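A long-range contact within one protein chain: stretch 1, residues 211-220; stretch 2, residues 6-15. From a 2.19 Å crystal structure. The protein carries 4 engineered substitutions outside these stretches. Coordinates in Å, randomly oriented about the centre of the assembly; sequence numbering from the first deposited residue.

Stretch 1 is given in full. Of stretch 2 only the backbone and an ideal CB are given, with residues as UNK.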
# COMPACT_ATOMS: atom_id res chain seq x y z
N GLU A 211 -10.29 -18.66 6.80
CA GLU A 211 -9.59 -19.75 7.47
C GLU A 211 -8.17 -19.88 6.90
O GLU A 211 -7.98 -19.86 5.69
CB GLU A 211 -10.34 -21.07 7.30
CG GLU A 211 -9.64 -22.25 7.95
CD GLU A 211 -10.48 -23.51 7.94
OE1 GLU A 211 -11.38 -23.64 8.79
OE2 GLU A 211 -10.22 -24.39 7.08
N ARG A 212 -7.19 -19.98 7.79
CA ARG A 212 -5.79 -20.04 7.36
C ARG A 212 -5.13 -21.38 7.67
O ARG A 212 -5.51 -22.09 8.60
CB ARG A 212 -5.00 -18.89 7.97
CG ARG A 212 -5.29 -17.56 7.31
CD ARG A 212 -4.79 -17.56 5.88
NE ARG A 212 -5.31 -16.44 5.10
CZ ARG A 212 -6.27 -16.54 4.18
NH1 ARG A 212 -6.84 -17.72 3.93
NH2 ARG A 212 -6.68 -15.46 3.52
N VAL A 213 -4.13 -21.72 6.86
CA VAL A 213 -3.45 -23.00 6.93
C VAL A 213 -1.94 -22.79 7.02
O VAL A 213 -1.39 -21.90 6.37
CB VAL A 213 -3.82 -23.89 5.70
CG1 VAL A 213 -2.63 -24.73 5.24
CG2 VAL A 213 -5.03 -24.77 6.01
N ALA A 214 -1.29 -23.60 7.85
CA ALA A 214 0.16 -23.55 7.98
C ALA A 214 0.75 -24.96 8.07
O ALA A 214 0.17 -25.84 8.70
CB ALA A 214 0.57 -22.72 9.18
N ASN A 215 1.90 -25.16 7.44
CA ASN A 215 2.58 -26.45 7.47
C ASN A 215 3.40 -26.60 8.75
O ASN A 215 4.28 -25.78 9.03
CB ASN A 215 3.49 -26.60 6.24
CG ASN A 215 3.78 -28.06 5.90
OD1 ASN A 215 3.60 -28.96 6.73
ND2 ASN A 215 4.23 -28.29 4.68
N CYS A 216 3.10 -27.63 9.54
CA CYS A 216 3.76 -27.83 10.82
C CYS A 216 5.08 -28.59 10.70
O CYS A 216 5.87 -28.63 11.64
CB CYS A 216 2.83 -28.55 11.80
SG CYS A 216 1.45 -27.53 12.35
N GLY A 217 5.31 -29.20 9.54
CA GLY A 217 6.53 -29.95 9.31
C GLY A 217 6.44 -31.37 9.84
O GLY A 217 5.47 -31.72 10.52
N PRO A 218 7.44 -32.20 9.52
CA PRO A 218 7.44 -33.61 9.95
C PRO A 218 7.82 -33.75 11.42
O PRO A 218 8.44 -32.86 12.00
CB PRO A 218 8.52 -34.23 9.06
CG PRO A 218 9.46 -33.11 8.79
CD PRO A 218 8.61 -31.87 8.70
N TRP A 219 7.43 -34.88 12.02
CA TRP A 219 7.82 -35.18 13.39
C TRP A 219 9.19 -35.82 13.41
O TRP A 219 9.59 -36.48 12.45
CB TRP A 219 6.82 -36.14 14.05
CG TRP A 219 5.47 -35.56 14.31
CD1 TRP A 219 4.37 -35.65 13.50
CD2 TRP A 219 5.05 -34.83 15.47
NE1 TRP A 219 3.30 -35.01 14.08
CE2 TRP A 219 3.69 -34.50 15.28
CE3 TRP A 219 5.70 -34.42 16.64
CZ2 TRP A 219 2.97 -33.78 16.23
CZ3 TRP A 219 4.98 -33.70 17.57
CH2 TRP A 219 3.63 -33.39 17.36
N ASP A 220 9.92 -35.64 14.51
CA ASP A 220 11.11 -36.44 14.76
C ASP A 220 10.61 -37.84 15.06
O ASP A 220 9.42 -38.03 15.34
CB ASP A 220 11.91 -35.87 15.93
CG ASP A 220 12.55 -34.52 15.61
OD1 ASP A 220 12.48 -34.09 14.44
OD2 ASP A 220 13.12 -33.90 16.53
N UNK A 6 2.19 -32.62 8.34
CA UNK A 6 0.80 -32.22 8.23
C UNK A 6 0.65 -30.71 8.39
O UNK A 6 1.63 -29.98 8.37
CB UNK A 6 -0.05 -32.95 9.27
N UNK A 7 -0.59 -30.26 8.57
CA UNK A 7 -0.86 -28.82 8.63
C UNK A 7 -1.84 -28.46 9.75
O UNK A 7 -2.58 -29.31 10.25
CB UNK A 7 -1.41 -28.34 7.29
N UNK A 8 -1.83 -27.18 10.13
CA UNK A 8 -2.74 -26.67 11.14
C UNK A 8 -3.67 -25.60 10.55
O UNK A 8 -3.27 -24.80 9.71
CB UNK A 8 -1.95 -26.10 12.32
N UNK A 9 -4.93 -25.62 10.98
CA UNK A 9 -5.93 -24.69 10.48
C UNK A 9 -6.41 -23.76 11.60
O UNK A 9 -6.61 -24.20 12.73
CB UNK A 9 -7.11 -25.45 9.88
N UNK A 10 -6.59 -22.49 11.26
CA UNK A 10 -7.05 -21.51 12.24
C UNK A 10 -7.82 -20.36 11.58
O UNK A 10 -7.67 -20.10 10.39
CB UNK A 10 -5.86 -20.96 13.02
N UNK A 11 -8.63 -19.69 12.38
CA UNK A 11 -9.42 -18.56 11.90
C UNK A 11 -8.70 -17.23 12.14
O UNK A 11 -8.00 -17.05 13.14
CB UNK A 11 -10.79 -18.55 12.58
N UNK A 12 -8.86 -16.29 11.21
CA UNK A 12 -8.36 -14.94 11.40
C UNK A 12 -9.13 -13.94 10.55
O UNK A 12 -9.65 -14.26 9.48
CB UNK A 12 -6.87 -14.88 11.07
N UNK A 13 -9.20 -12.71 11.05
CA UNK A 13 -9.91 -11.65 10.36
C UNK A 13 -8.95 -10.91 9.44
O UNK A 13 -7.85 -10.54 9.85
CB UNK A 13 -10.56 -10.69 11.36
N UNK A 14 -9.36 -10.71 8.20
CA UNK A 14 -8.50 -10.08 7.20
C UNK A 14 -9.16 -8.83 6.64
O UNK A 14 -10.24 -8.90 6.05
CB UNK A 14 -8.18 -11.06 6.07
N UNK A 15 -8.52 -7.69 6.84
CA UNK A 15 -9.01 -6.43 6.31
C UNK A 15 -7.98 -5.85 5.35
O UNK A 15 -6.84 -6.32 5.27
CB UNK A 15 -9.32 -5.44 7.44

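The two stretches pair as antiparallel strands, 211-215 against stretch 2. Backbone hydrogen bonds fix the register, so the side chains at 7, 9 and 11 share a face with Glu211, Val213 and Asn215, and those at 8 and 10 share the other with Arg212 and Ala214.

The O of position 6 accepts from Cys216 N at 3.0 Å, a bond any residue could provide. CA-to-CB points away, and nothing of stretch 1 lies within 5.5 Å of the ideal CB. A polar side chain long enough to turn back could use the indole NH of Trp219. The residue is Asp6, chi1 p. Its end does come nearer, and one water joins the two: it donates to Asp6 OD2 at 2.5 Å and accepts from Trp219 NE1 at 2.9 Å.

At position 7 the ideal CB sits 3.3 Å from Ala214 O, which is tight, and 4.3 Å from Val213 CG1. Val213 and Asn215 flank it with no charge. Many side chains would suit, polar or aliphatic. The residue is Glu7, chi1 p. Its OE1 comes to 3.2 Å from Val213 CG1, a contact without a polar partner.

Position 8 is a hydrogen-bonded pair with Ala214: its N donates to Ala214 O at 2.8 Å, and its O accepts from Ala214 N at 3.0 Å. The ideal CB lies 3.7 Å from Cys216 SG. The small Ala214 methyl leaves room beside it, so an aliphatic side chain fits. The residue is Val8. Its CG1 is 4.0 Å from Ala214 CB, and its CB is 3.7 Å from Cys216 SG.

Position 9 faces Val213, with Glu211 OE2 4.3 Å from the ideal CB. Its CA also makes a CA-H...O contact with Arg212 O, 3.2 Å. A side chain with an aliphatic stem suits Val213, and a basic or polar end would suit the carboxylate. The residue is Lys9. Its CG packs on Val213 CG2 at 3.6 Å. The amine leads away and meets Glu211 through water, which accepts from Lys9 NZ at 3.2 Å and donates to Glu211 OE2 at 2.9 Å.

Position 10 pairs with Arg212: its N donates to Arg212 O at 2.9 Å, and its O accepts from Arg212 N at 2.6 Å. Arg212 CB and Ala214 CB offer an apolar surface, suited to an aromatic or a large aliphatic. The residue is Tyr10, chi1 p. Arg212 CB lies over one ring face, 3.8 Å from the centroid, a CH-pi contact. Ala214 CB is at the ring edge, 4.4 Å from Tyr10 CE1.

Position 11 looks past Glu211 into open space; most residues would do. It is Ser11.

At position 12 CA-to-CB points sideways, and the ideal CB is 4.9 Å from Arg212 CG. An acid would suit the guanidinium. Glu12 OE2 stands 4.1 Å from Arg212 NE, beyond a salt bridge, and water bridges them.

At position 14 CA-to-CB points toward stretch 1, with the ideal CB 5.3 Å from Arg212 NH2. The gap is loose, so a mid-sized aliphatic or a polar side chain would suit. The residue is Val14, and its CG2 is 4.5 Å from Arg212 NH2. Positions 13 and 15 are out of reach, and hold Glu13 and Cys15.

Stretch 2 6-15: DEVKYSEEVC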
# COMPACT_ATOMS: atom_id res chain seq x y z
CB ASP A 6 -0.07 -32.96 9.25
CG ASP A 6 0.39 -32.75 10.68
OD1 ASP A 6 1.58 -32.43 10.88
OD2 ASP A 6 -0.44 -32.90 11.60
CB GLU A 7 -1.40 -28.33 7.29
CG GLU A 7 -2.69 -29.01 6.85
CD GLU A 7 -3.16 -28.57 5.48
OE1 GLU A 7 -2.40 -27.86 4.79
OE2 GLU A 7 -4.29 -28.92 5.09
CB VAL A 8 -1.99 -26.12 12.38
CG1 VAL A 8 -1.18 -24.88 12.03
CG2 VAL A 8 -2.96 -25.83 13.52
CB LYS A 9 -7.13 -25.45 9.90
CG LYS A 9 -6.80 -26.36 8.73
CD LYS A 9 -7.99 -27.22 8.34
CE LYS A 9 -7.63 -28.22 7.24
NZ LYS A 9 -8.71 -29.23 7.03
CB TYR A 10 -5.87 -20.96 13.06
CG TYR A 10 -4.78 -20.32 12.23
CD1 TYR A 10 -3.81 -21.09 11.60
CD2 TYR A 10 -4.72 -18.94 12.08
CE1 TYR A 10 -2.81 -20.50 10.84
CE2 TYR A 10 -3.72 -18.34 11.32
CZ TYR A 10 -2.77 -19.13 10.71
OH TYR A 10 -1.77 -18.55 9.95
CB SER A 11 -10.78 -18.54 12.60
OG SER A 11 -11.52 -17.39 12.24
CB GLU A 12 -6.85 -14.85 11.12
CG GLU A 12 -6.48 -14.59 9.67
CD GLU A 12 -4.98 -14.43 9.48
OE1 GLU A 12 -4.23 -14.67 10.45
OE2 GLU A 12 -4.55 -14.08 8.36
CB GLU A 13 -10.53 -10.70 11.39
CG GLU A 13 -11.39 -9.59 10.81
CD GLU A 13 -12.04 -8.75 11.89
OE1 GLU A 13 -12.58 -9.34 12.85
OE2 GLU A 13 -12.01 -7.50 11.77
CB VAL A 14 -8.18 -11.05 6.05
CG1 VAL A 14 -7.42 -10.33 4.93
CG2 VAL A 14 -7.38 -12.23 6.56
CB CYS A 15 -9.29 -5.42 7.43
SG CYS A 15 -10.46 -5.96 8.71
O HOH W 1 0.60 -34.58 13.09
O HOH W 2 -11.11 -27.09 6.80
O HOH W 3 -4.81 -13.84 5.18
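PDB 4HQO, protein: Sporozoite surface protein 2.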